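Local coordinates for protein MPT synthase subunit 2 (Burkholderia ambifaria, PDB 7L32) that probably serves as the large, catalytic subunit of molybdopterin synthase, which puts the dithiolene sulfurs into precursor Z to make molybdopterin during molybdenum cofactor biosynthesis, at residues T106-S109 and D113-A116; R29-K34 and G83-I88; M57-Y62 and D99-V104; H90-L95 and A129-K134. One frame throughout, in Å; residues are numbered along the deposited sequence.

Contact 1: residues T106-S109 and D113-A116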
loop_
_atom_site.group_PDB
_atom_site.type_symbol
_atom_site.label_atom_id
_atom_site.label_comp_id
_atom_site.label_asym_id
_atom_site.label_seq_id
_atom_site.Cartn_x
_atom_site.Cartn_y
_atom_site.Cartn_z
ATOM N N THR A 106 3.491 -6.005 2.162
ATOM C CA THR A 106 4.516 -6.162 3.180
ATOM C C THR A 106 3.893 -5.859 4.531
ATOM O O THR A 106 2.940 -5.086 4.625
ATOM C CB THR A 106 5.728 -5.242 2.970
ATOM O OG1 THR A 106 5.327 -3.858 3.059
ATOM C CG2 THR A 106 6.410 -5.503 1.599
ATOM N N VAL A 107 4.414 -6.492 5.573
ATOM C CA VAL A 107 3.970 -6.208 6.934
ATOM C C VAL A 107 5.201 -5.952 7.788
ATOM O O VAL A 107 6.271 -6.534 7.564
ATOM C CB VAL A 107 3.083 -7.339 7.520
ATOM C CG1 VAL A 107 3.815 -8.700 7.571
ATOM C CG2 VAL A 107 2.548 -6.963 8.907
ATOM N N ALA A 108 5.047 -5.049 8.762
ATOM C CA ALA A 108 6.122 -4.683 9.659
ATOM C C ALA A 108 5.507 -4.217 10.969
ATOM O O ALA A 108 4.294 -4.017 11.082
ATOM C CB ALA A 108 6.997 -3.576 9.053
ATOM N N SER A 109 6.360 -4.021 11.967
ATOM C CA SER A 109 5.855 -3.475 13.216
ATOM C C SER A 109 5.401 -2.025 13.052
ATOM O O SER A 109 4.501 -1.576 13.776
ATOM C CB SER A 109 6.920 -3.595 14.313
ATOM O OG SER A 109 8.048 -2.801 14.013
ATOM N N ASP A 113 8.776 1.098 7.764
ATOM C CA ASP A 113 9.400 -0.073 7.139
ATOM C C ASP A 113 8.455 -0.760 6.159
ATOM O O ASP A 113 8.891 -1.312 5.136
ATOM C CB ASP A 113 9.841 -1.075 8.210
ATOM C CG ASP A 113 11.055 -0.614 9.000
ATOM O OD1 ASP A 113 11.592 0.487 8.772
ATOM O OD2 ASP A 113 11.480 -1.395 9.861
ATOM N N ALA A 114 7.161 -0.789 6.471
ATOM C CA ALA A 114 6.213 -1.409 5.557
ATOM C C ALA A 114 6.173 -0.678 4.214
ATOM O O ALA A 114 6.299 -1.305 3.155
ATOM C CB ALA A 114 4.821 -1.473 6.197
ATOM N N PHE A 115 6.014 0.655 4.235
ATOM C CA PHE A 115 5.977 1.426 2.987
ATOM C C PHE A 115 7.282 1.302 2.201
ATOM O O PHE A 115 7.266 1.090 0.983
ATOM C CB PHE A 115 5.743 2.909 3.279
ATOM C CG PHE A 115 4.310 3.269 3.469
ATOM C CD1 PHE A 115 3.394 3.108 2.424
ATOM C CD2 PHE A 115 3.886 3.817 4.675
ATOM C CE1 PHE A 115 2.050 3.480 2.584
ATOM C CE2 PHE A 115 2.559 4.192 4.850
ATOM C CZ PHE A 115 1.641 4.038 3.813
ATOM N N ALA A 116 8.417 1.468 2.873
ATOM C CA ALA A 116 9.699 1.483 2.159
ATOM C C ALA A 116 9.952 0.143 1.487
ATOM O O ALA A 116 10.367 0.080 0.317
ATOM C CB ALA A 116 10.839 1.827 3.119
HETATM O O HOH W 1 9.029 -1.787 11.559
#

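Contact 2: residues R29-K34 and G83-I88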
loop_
_atom_site.group_PDB
_atom_site.type_symbol
_atom_site.label_atom_id
_atom_site.label_comp_id
_atom_site.label_asym_id
_atom_site.label_seq_id
_atom_site.Cartn_x
_atom_site.Cartn_y
_atom_site.Cartn_z
ATOM N N ARG A 29 -1.104 -11.625 7.170
ATOM C CA ARG A 29 -1.269 -11.307 8.586
ATOM C C ARG A 29 -1.258 -12.567 9.439
ATOM O O ARG A 29 -0.707 -12.578 10.548
ATOM C CB ARG A 29 -2.576 -10.539 8.811
ATOM C CG ARG A 29 -2.658 -9.191 8.137
ATOM C CD ARG A 29 -3.853 -8.409 8.703
ATOM N NE ARG A 29 -3.895 -7.022 8.258
ATOM C CZ ARG A 29 -3.173 -6.041 8.784
ATOM N NH1 ARG A 29 -2.291 -6.269 9.739
ATOM N NH2 ARG A 29 -3.352 -4.794 8.349
ATOM N N ALA A 30 -1.875 -13.643 8.945
ATOM C CA ALA A 30 -1.898 -14.888 9.703
ATOM C C ALA A 30 -0.502 -15.489 9.864
ATOM O O ALA A 30 -0.279 -16.259 10.801
ATOM C CB ALA A 30 -2.835 -15.904 9.042
ATOM N N ARG A 31 0.431 -15.180 8.966
ATOM C CA ARG A 31 1.809 -15.642 9.101
ATOM C C ARG A 31 2.663 -14.711 9.955
ATOM O O ARG A 31 3.849 -15.002 10.159
ATOM C CB ARG A 31 2.468 -15.843 7.719
ATOM C CG ARG A 31 1.791 -16.945 6.893
ATOM C CD ARG A 31 2.569 -17.254 5.593
ATOM N NE ARG A 31 2.736 -16.107 4.704
ATOM C CZ ARG A 31 1.824 -15.727 3.818
ATOM N NH1 ARG A 31 0.636 -16.319 3.749
ATOM N NH2 ARG A 31 2.117 -14.752 2.963
ATOM N N ASN A 32 2.096 -13.600 10.436
ATOM C CA ASN A 32 2.839 -12.576 11.177
ATOM C C ASN A 32 1.984 -12.073 12.337
ATOM O O ASN A 32 1.492 -10.933 12.334
ATOM C CB ASN A 32 3.276 -11.449 10.240
ATOM C CG ASN A 32 4.268 -11.940 9.207
ATOM O OD1 ASN A 32 5.466 -12.029 9.498
ATOM N ND2 ASN A 32 3.775 -12.341 8.026
ATOM N N PRO A 33 1.796 -12.907 13.364
ATOM C CA PRO A 33 0.788 -12.602 14.398
ATOM C C PRO A 33 1.099 -11.392 15.283
ATOM O O PRO A 33 0.182 -10.911 15.968
ATOM C CB PRO A 33 0.733 -13.897 15.224
ATOM C CG PRO A 33 2.105 -14.544 15.019
ATOM C CD PRO A 33 2.441 -14.224 13.575
ATOM N N LYS A 34 2.341 -10.901 15.328
ATOM C CA LYS A 34 2.712 -9.884 16.308
ATOM C C LYS A 34 2.988 -8.519 15.695
ATOM O O LYS A 34 3.361 -7.595 16.421
ATOM C CB LYS A 34 3.934 -10.339 17.125
ATOM C CG LYS A 34 3.739 -11.680 17.833
ATOM C CD LYS A 34 2.579 -11.647 18.833
ATOM C CE LYS A 34 2.989 -10.966 20.124
ATOM N NZ LYS A 34 1.939 -11.144 21.145
ATOM N N GLY A 83 12.815 -8.012 10.003
ATOM C CA GLY A 83 11.539 -8.114 10.692
ATOM C C GLY A 83 10.304 -7.938 9.820
ATOM O O GLY A 83 9.186 -8.069 10.331
ATOM N N ILE A 84 10.459 -7.598 8.542
ATOM C CA ILE A 84 9.303 -7.490 7.648
ATOM C C ILE A 84 8.951 -8.882 7.125
ATOM O O ILE A 84 9.728 -9.832 7.280
ATOM C CB ILE A 84 9.555 -6.533 6.470
ATOM C CG1 ILE A 84 10.631 -7.102 5.527
ATOM C CG2 ILE A 84 9.935 -5.131 6.965
ATOM C CD1 ILE A 84 10.673 -6.415 4.146
ATOM N N ASP A 85 7.772 -9.019 6.532
ATOM C CA ASP A 85 7.433 -10.172 5.701
ATOM C C ASP A 85 6.812 -9.622 4.427
ATOM O O ASP A 85 6.273 -8.498 4.419
ATOM C CB ASP A 85 6.475 -11.156 6.409
ATOM C CG ASP A 85 6.489 -12.560 5.797
ATOM O OD1 ASP A 85 7.324 -12.825 4.889
ATOM O OD2 ASP A 85 5.662 -13.402 6.230
ATOM N N VAL A 86 6.933 -10.398 3.340
ATOM C CA VAL A 86 6.646 -9.948 1.978
ATOM C C VAL A 86 5.812 -11.007 1.269
ATOM O O VAL A 86 6.140 -12.197 1.325
ATOM C CB VAL A 86 7.945 -9.722 1.157
ATOM C CG1 VAL A 86 7.613 -9.262 -0.282
ATOM C CG2 VAL A 86 8.902 -8.772 1.850
ATOM N N ALA A 87 4.775 -10.575 0.546
ATOM C CA ALA A 87 4.032 -11.468 -0.344
ATOM C C ALA A 87 3.967 -10.842 -1.731
ATOM O O ALA A 87 3.771 -9.633 -1.861
ATOM C CB ALA A 87 2.609 -11.749 0.174
ATOM N N ILE A 88 4.175 -11.653 -2.773
ATOM C CA ILE A 88 4.110 -11.182 -4.155
ATOM C C ILE A 88 3.266 -12.170 -4.949
ATOM O O ILE A 88 3.520 -13.383 -4.900
ATOM C CB ILE A 88 5.508 -11.065 -4.800
ATOM C CG1 ILE A 88 6.457 -10.192 -3.956
ATOM C CG2 ILE A 88 5.386 -10.526 -6.270
ATOM C CD1 ILE A 88 7.947 -10.289 -4.372
HETATM O O HOH W 2 4.955 -14.206 2.684
HETATM O O HOH W 3 5.507 -15.776 5.358
#

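Contact 3: residues M57-Y62 and D99-V104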
loop_
_atom_site.group_PDB
_atom_site.type_symbol
_atom_site.label_atom_id
_atom_site.label_comp_id
_atom_site.label_asym_id
_atom_site.label_seq_id
_atom_site.Cartn_x
_atom_site.Cartn_y
_atom_site.Cartn_z
ATOM N N MET A 57 -2.792 -6.998 -23.448
ATOM C CA MET A 57 -1.432 -7.281 -23.009
ATOM C C MET A 57 -1.278 -8.781 -22.800
ATOM O O MET A 57 -2.030 -9.385 -22.029
ATOM C CB MET A 57 -1.117 -6.509 -21.723
ATOM C CG MET A 57 0.260 -6.810 -21.109
ATOM S SD MET A 57 0.546 -6.101 -19.468
ATOM C CE MET A 57 -0.537 -4.670 -19.475
ATOM N N GLU A 58 -0.310 -9.379 -23.498
ATOM C CA GLU A 58 0.053 -10.777 -23.310
ATOM C C GLU A 58 1.417 -10.793 -22.630
ATOM O O GLU A 58 2.419 -10.404 -23.243
ATOM C CB GLU A 58 0.089 -11.532 -24.635
ATOM C CG GLU A 58 -1.279 -11.802 -25.236
ATOM C CD GLU A 58 -1.316 -13.091 -26.022
ATOM O OE1 GLU A 58 -0.585 -14.031 -25.644
ATOM O OE2 GLU A 58 -2.049 -13.156 -27.032
ATOM N N LEU A 59 1.444 -11.255 -21.379
ATOM C CA LEU A 59 2.633 -11.330 -20.537
ATOM C C LEU A 59 3.047 -12.781 -20.353
ATOM O O LEU A 59 2.199 -13.644 -20.107
ATOM C CB LEU A 59 2.392 -10.747 -19.132
ATOM C CG LEU A 59 2.827 -9.331 -18.791
ATOM C CD1 LEU A 59 2.655 -9.088 -17.275
ATOM C CD2 LEU A 59 4.260 -9.111 -19.245
ATOM N N GLU A 60 4.353 -13.036 -20.414
ATOM C CA GLU A 60 4.899 -14.356 -20.134
ATOM C C GLU A 60 6.126 -14.219 -19.249
ATOM O O GLU A 60 6.870 -13.239 -19.341
ATOM C CB GLU A 60 5.261 -15.114 -21.431
ATOM C CG GLU A 60 4.065 -15.662 -22.218
ATOM C CD GLU A 60 2.958 -16.242 -21.336
ATOM O OE1 GLU A 60 3.269 -16.952 -20.345
ATOM O OE2 GLU A 60 1.767 -15.981 -21.629
ATOM N N HIS A 61 6.321 -15.207 -18.390
ATOM C CA HIS A 61 7.473 -15.280 -17.506
ATOM C C HIS A 61 8.389 -16.399 -17.993
ATOM O O HIS A 61 8.084 -17.092 -18.968
ATOM C CB HIS A 61 7.035 -15.521 -16.056
ATOM C CG HIS A 61 6.452 -16.885 -15.825
ATOM N ND1 HIS A 61 5.386 -17.369 -16.552
ATOM C CD2 HIS A 61 6.800 -17.872 -14.966
ATOM C CE1 HIS A 61 5.093 -18.591 -16.144
ATOM N NE2 HIS A 61 5.937 -18.922 -15.183
ATOM N N TYR A 62 9.537 -16.553 -17.318
ATOM C CA TYR A 62 10.460 -17.664 -17.552
ATOM C C TYR A 62 10.263 -18.657 -16.408
ATOM O O TYR A 62 10.720 -18.396 -15.284
ATOM C CB TYR A 62 11.905 -17.147 -17.598
ATOM C CG TYR A 62 12.992 -18.123 -18.090
ATOM C CD1 TYR A 62 12.880 -19.496 -17.905
ATOM C CD2 TYR A 62 14.138 -17.643 -18.715
ATOM C CE1 TYR A 62 13.883 -20.373 -18.344
ATOM C CE2 TYR A 62 15.141 -18.506 -19.159
ATOM C CZ TYR A 62 15.010 -19.870 -18.966
ATOM O OH TYR A 62 16.005 -20.731 -19.401
ATOM N N ASP A 99 -7.671 -5.126 -15.786
ATOM C CA ASP A 99 -7.297 -6.336 -15.065
ATOM C C ASP A 99 -6.171 -6.050 -14.080
ATOM O O ASP A 99 -5.241 -5.298 -14.380
ATOM C CB ASP A 99 -6.805 -7.418 -16.032
ATOM C CG ASP A 99 -7.928 -8.117 -16.774
ATOM O OD1 ASP A 99 -9.121 -7.905 -16.467
ATOM O OD2 ASP A 99 -7.593 -8.871 -17.700
ATOM N N GLN A 100 -6.224 -6.711 -12.926
ATOM C CA GLN A 100 -5.085 -6.714 -12.014
ATOM C C GLN A 100 -3.905 -7.441 -12.643
ATOM O O GLN A 100 -4.070 -8.505 -13.252
ATOM C CB GLN A 100 -5.459 -7.395 -10.700
ATOM C CG GLN A 100 -6.529 -6.661 -9.903
ATOM C CD GLN A 100 -6.872 -7.346 -8.585
ATOM O OE1 GLN A 100 -6.948 -6.693 -7.545
ATOM N NE2 GLN A 100 -7.113 -8.659 -8.629
ATOM N N ILE A 101 -2.712 -6.874 -12.477
ATOM C CA ILE A 101 -1.459 -7.483 -12.959
ATOM C C ILE A 101 -0.655 -8.076 -11.813
ATOM O O ILE A 101 -0.179 -9.206 -11.884
ATOM C CB ILE A 101 -0.600 -6.441 -13.713
ATOM C CG1 ILE A 101 -1.338 -5.856 -14.907
ATOM C CG2 ILE A 101 0.727 -7.049 -14.171
ATOM C CD1 ILE A 101 -0.648 -4.609 -15.439
ATOM N N VAL A 102 -0.446 -7.297 -10.760
ATOM C CA VAL A 102 0.551 -7.656 -9.760
ATOM C C VAL A 102 0.094 -7.073 -8.437
ATOM O O VAL A 102 -0.505 -5.998 -8.402
ATOM C CB VAL A 102 1.946 -7.134 -10.170
ATOM C CG1 VAL A 102 1.919 -5.634 -10.429
ATOM C CG2 VAL A 102 3.016 -7.492 -9.142
ATOM N N MET A 103 0.341 -7.805 -7.360
ATOM C CA MET A 103 0.193 -7.241 -6.027
ATOM C C MET A 103 1.443 -7.541 -5.220
ATOM O O MET A 103 2.032 -8.625 -5.333
ATOM C CB MET A 103 -1.055 -7.785 -5.301
ATOM C CG MET A 103 -1.099 -9.286 -5.036
ATOM S SD MET A 103 -2.120 -9.532 -3.542
ATOM C CE MET A 103 -0.943 -9.022 -2.320
ATOM N N VAL A 104 1.858 -6.563 -4.425
ATOM C CA VAL A 104 2.933 -6.737 -3.457
ATOM C C VAL A 104 2.384 -6.262 -2.120
ATOM O O VAL A 104 1.784 -5.185 -2.057
ATOM C CB VAL A 104 4.193 -5.938 -3.831
ATOM C CG1 VAL A 104 5.219 -6.022 -2.675
ATOM C CG2 VAL A 104 4.811 -6.505 -5.143
#

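Contact 4: residues H90-L95 and A129-K134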
loop_
_atom_site.group_PDB
_atom_site.type_symbol
_atom_site.label_atom_id
_atom_site.label_comp_id
_atom_site.label_asym_id
_atom_site.label_seq_id
_atom_site.Cartn_x
_atom_site.Cartn_y
_atom_site.Cartn_z
ATOM N N HIS A 90 2.080 -12.345 -9.032
ATOM C CA HIS A 90 2.134 -11.702 -10.335
ATOM C C HIS A 90 1.383 -12.566 -11.341
ATOM O O HIS A 90 1.507 -13.794 -11.324
ATOM C CB HIS A 90 3.592 -11.483 -10.784
ATOM C CG HIS A 90 3.761 -10.370 -11.773
ATOM N ND1 HIS A 90 3.152 -10.368 -13.010
ATOM C CD2 HIS A 90 4.518 -9.245 -11.728
ATOM C CE1 HIS A 90 3.504 -9.279 -13.676
ATOM N NE2 HIS A 90 4.335 -8.581 -12.922
ATOM N N ARG A 91 0.578 -11.935 -12.190
ATOM C CA ARG A 91 -0.165 -12.695 -13.185
ATOM C C ARG A 91 0.591 -12.724 -14.506
ATOM O O ARG A 91 1.447 -11.878 -14.779
ATOM C CB ARG A 91 -1.555 -12.113 -13.401
ATOM C CG ARG A 91 -2.429 -12.189 -12.151
ATOM C CD ARG A 91 -3.797 -11.609 -12.417
ATOM N NE ARG A 91 -4.583 -12.456 -13.301
ATOM C CZ ARG A 91 -5.634 -12.040 -13.992
ATOM N NH1 ARG A 91 -6.024 -10.776 -13.959
ATOM N NH2 ARG A 91 -6.308 -12.913 -14.742
ATOM N N VAL A 92 0.265 -13.733 -15.319
ATOM C CA VAL A 92 0.741 -13.858 -16.694
ATOM C C VAL A 92 -0.447 -14.257 -17.566
ATOM O O VAL A 92 -1.542 -14.540 -17.072
ATOM C CB VAL A 92 1.895 -14.875 -16.832
ATOM C CG1 VAL A 92 3.154 -14.341 -16.156
ATOM C CG2 VAL A 92 1.503 -16.224 -16.248
ATOM N N GLY A 93 -0.224 -14.272 -18.876
ATOM C CA GLY A 93 -1.277 -14.576 -19.822
ATOM C C GLY A 93 -1.832 -13.340 -20.504
ATOM O O GLY A 93 -1.206 -12.282 -20.563
ATOM N N ARG A 94 -3.040 -13.492 -21.034
ATOM C CA ARG A 94 -3.705 -12.426 -21.777
ATOM C C ARG A 94 -4.498 -11.575 -20.788
ATOM O O ARG A 94 -5.497 -12.033 -20.223
ATOM C CB ARG A 94 -4.599 -13.026 -22.859
ATOM C CG ARG A 94 -5.115 -12.045 -23.893
ATOM C CD ARG A 94 -5.891 -12.792 -24.975
ATOM N NE ARG A 94 -6.713 -11.900 -25.781
ATOM C CZ ARG A 94 -7.946 -11.533 -25.454
ATOM N NH1 ARG A 94 -8.513 -11.941 -24.330
ATOM N NH2 ARG A 94 -8.627 -10.738 -26.273
ATOM N N LEU A 95 -4.059 -10.336 -20.588
ATOM C CA LEU A 95 -4.634 -9.442 -19.587
ATOM C C LEU A 95 -5.279 -8.257 -20.290
ATOM O O LEU A 95 -4.657 -7.631 -21.156
ATOM C CB LEU A 95 -3.567 -8.964 -18.606
ATOM C CG LEU A 95 -2.800 -10.072 -17.874
ATOM C CD1 LEU A 95 -1.536 -9.507 -17.234
ATOM C CD2 LEU A 95 -3.675 -10.757 -16.820
ATOM N N ALA A 129 12.742 -8.218 -12.713
ATOM C CA ALA A 129 12.120 -9.543 -12.833
ATOM C C ALA A 129 11.900 -9.900 -14.304
ATOM O O ALA A 129 11.344 -9.091 -15.056
ATOM C CB ALA A 129 10.788 -9.601 -12.079
ATOM N N PRO A 130 12.320 -11.096 -14.753
ATOM C CA PRO A 130 12.188 -11.446 -16.180
ATOM C C PRO A 130 10.758 -11.706 -16.625
ATOM O O PRO A 130 10.171 -12.746 -16.300
ATOM C CB PRO A 130 13.038 -12.717 -16.322
ATOM C CG PRO A 130 13.912 -12.745 -15.108
ATOM C CD PRO A 130 13.107 -12.092 -14.012
ATOM N N PHE A 131 10.208 -10.769 -17.395
ATOM C CA PHE A 131 8.904 -10.902 -18.033
ATOM C C PHE A 131 9.038 -10.406 -19.460
ATOM O O PHE A 131 9.892 -9.563 -19.747
ATOM C CB PHE A 131 7.812 -10.072 -17.334
ATOM C CG PHE A 131 7.367 -10.640 -16.022
ATOM C CD1 PHE A 131 6.412 -11.643 -15.972
ATOM C CD2 PHE A 131 7.911 -10.167 -14.836
ATOM C CE1 PHE A 131 5.993 -12.169 -14.749
ATOM C CE2 PHE A 131 7.514 -10.688 -13.622
ATOM C CZ PHE A 131 6.550 -11.691 -13.577
ATOM N N TRP A 132 8.154 -10.899 -20.338
ATOM C CA TRP A 132 8.131 -10.531 -21.747
ATOM C C TRP A 132 6.709 -10.212 -22.174
ATOM O O TRP A 132 5.762 -10.865 -21.733
ATOM C CB TRP A 132 8.689 -11.660 -22.643
ATOM C CG TRP A 132 10.174 -11.862 -22.491
ATOM C CD1 TRP A 132 11.153 -11.380 -23.319
ATOM C CD2 TRP A 132 10.854 -12.567 -21.435
ATOM N NE1 TRP A 132 12.394 -11.763 -22.858
ATOM C CE2 TRP A 132 12.241 -12.484 -21.702
ATOM C CE3 TRP A 132 10.427 -13.270 -20.300
ATOM C CZ2 TRP A 132 13.203 -13.082 -20.876
ATOM C CZ3 TRP A 132 11.395 -13.853 -19.468
ATOM C CH2 TRP A 132 12.760 -13.757 -19.766
ATOM N N LYS A 133 6.576 -9.228 -23.066
ATOM C CA LYS A 133 5.304 -8.804 -23.627
ATOM C C LYS A 133 5.268 -9.155 -25.106
ATOM O O LYS A 133 6.258 -8.964 -25.816
ATOM C CB LYS A 133 5.105 -7.288 -23.478
ATOM C CG LYS A 133 4.028 -6.869 -22.505
ATOM C CD LYS A 133 3.920 -5.344 -22.446
ATOM C CE LYS A 133 3.649 -4.741 -23.816
ATOM N NZ LYS A 133 2.219 -4.860 -24.251
ATOM N N LYS A 134 4.137 -9.678 -25.563
ATOM C CA LYS A 134 3.985 -9.994 -26.977
ATOM C C LYS A 134 3.656 -8.723 -27.749
ATOM O O LYS A 134 2.787 -7.948 -27.338
ATOM C CB LYS A 134 2.890 -11.039 -27.183
ATOM C CG LYS A 134 2.887 -11.643 -28.593
ATOM C CD LYS A 134 1.661 -12.501 -28.850
ATOM C CE LYS A 134 0.431 -11.637 -29.078
ATOM N NZ LYS A 134 -0.713 -12.407 -29.650
#

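Contact 1: residues T106-S109 and D113-A116
A108 and A114 lie methyl against methyl where the end of strand 100-108 meets the start of helix 111-128, with A108 CB 4.2 Å from A114 CB. The same A108 methyl lies 3.8 Å from A114 N and also touches CB of D113. Side chains this small suit the spot, because the CA atoms of A108 and A114 come within 5.2 Å of each other. Beside the methyls, T106 supplies the polar link: its OG1 donates a hydrogen bond of 2.7 Å to A114 O. The hydroxyl sits between the backbone N and the carbonyl carbon (chi1 63°), which turns it to the helix, and it meets the oxygen at a C=O...O angle of 118°, tilted out of the carbonyl plane. Threonine, beta-branched and at home in a strand, can still offer a donor. At the more open end, a water bridges S109 OG and D113 OD2. A114 O also accepts a bond from S117 OG within the helix. The contact spans the short connection from strand 100-108 into helix 111-128, whose first turns pack on the sheet: A39 of strand 37-44 and V86 of strand 85-91 border T106, while F115, facing away, meets F41 of the second subunit.

Contact 2: residues R29-K34 and G83-I88
N32 and D85 meet with their side chains crossing at about a right angle, the amide and carboxylate planes 65° apart. N32 ND2 reaches D85 OD2 over 2.8 Å in a nearly straight hydrogen bond (173°). The acceptor lies in the plane of the amide, and the oxygen receives the N-H on its anti lone pair, the one away from OD1. D85 can do this because its carboxylate group swings away from the backbone N (chi1 -160°) and extends to the loop. The other oxygen, D85 OD1, is met from above the carboxylate plane by V86 N at 2.9 Å, so both oxygens are engaged. Asparagine fits its place as a short donor that also turns back on the chain, ND2 giving a second bond to L28 O. The pair thus pins the loop leaving helix 21-30 to the first residue of strand 85-91, a loop-to-strand tie at the mixed sheet. R31, from the same loop, reaches alongside, its chain bent at chi3. R31 NE stays 4.3 Å from D85 OD2, beyond a salt bridge; a water in the guanidinium plane, hydrogen-bonded to R31 NE and lying unusually close to D85 OD2, appears to link the two. A second water links R31 NH2 to V86 O. A87 CB lies at the guanidinium edge, 4.1 Å from R31 NH2. V107 of strand 100-108 packs against both N32 and D85.

Contact 3: residues M57-Y62 and D99-V104
I101 meets M57 and L59 with its two different branches. CD1 of I101, at the end of the longer branch, comes 4.0 Å from M57 CE, and CG2, the shorter one, comes 4.2 Å from L59 CD1. Both neighbours cross the isoleucine at about a right angle, so contact is made by methyl groups rather than along whole chains. M57 extends from its strand with CG anti to the backbone N (chi1 176°) and bends only at its last torsion, which brings the terminal methyl to I101. A flexible thioether suits this wider span, whereas the branched leucine sets one methyl against the isoleucine's short branch. The backbones stay well apart, with 9.4 Å between the CA atoms of L59 and I101. I101 and L59 are buried, and H90 packs on both; M57 is partly exposed and lies beside V45 and K133. The other side of strand 57-61 is polar: E58 forms a salt bridge with K134. Strand 100-108 carries a classic beta bulge at I101 and V102, set against G43, at the point where I101 looks across to the second sheet. Between these two segments only methyl groups meet. With no polar atoms facing each other, the contact probably owes its stability to burial of apolar surface and adds no directional bond.

Contact 4: residues H90-L95 and A129-K134
H90 and F131 stack face to face, their ring centroids 4.1 Å apart and their planes at 23°. The side chains approach from opposite directions, and the overlap is offset: F131 CZ lies over the centre of the imidazole, 3.5 Å above its plane, while the histidine sits toward the rim of the phenyl face. H90 owes this position to a first torsion that carries CG anti to the backbone N (chi1 -156°), out from the strand toward F131. Its rotation is held by a hydrogen bond from H90 ND1 to R91 O, 2.9 Å long, with the acceptor in the ring plane. The bond uses the imidazole edge and keeps the face for the phenyl ring. A histidine suits the place because it is flat enough to stack and can also satisfy the carbonyl oxygen of the next residue. F131 places CG beside its own backbone N, opposite the carbonyl carbon (chi1 -73°), and this sends the ring across to strand 85-91. V92 then closes one side of the phenyl group: its CG1 meets the ring edge in plane, 3.8 Å from F131 CE1, a compact branched residue at a strand break. The stack joins strand 85-91 to strand 131-136, which follows helix 111-128; on strand 57-61, L59 packs on H90 and H61 on F131, and T66 of helix 65-80 packs against F131.

In the fold
From the N terminus, the end of helix 21-30 and the loop after it open contact 2, which closes when strand 85-91 begins. Strand 57-61 opens contact 3 inside that loop and packs against residues 99-104, beyond its end, so contacts 2 and 3 cross. Contact 4 starts at residues 90-95, before contact 3 has closed, and crosses it in turn; their centres are about 4 Å apart, and together they tie the mixed sheet (11-15, 85-91, 100-108, 37-44) to the antiparallel one (93-95, 57-61, 131-136, 141-145). Contact 1, a short connection from strand 100-108 into helix 111-128, nests inside the loop of contact 4. It lies beside contact 2, and both reach the second subunit.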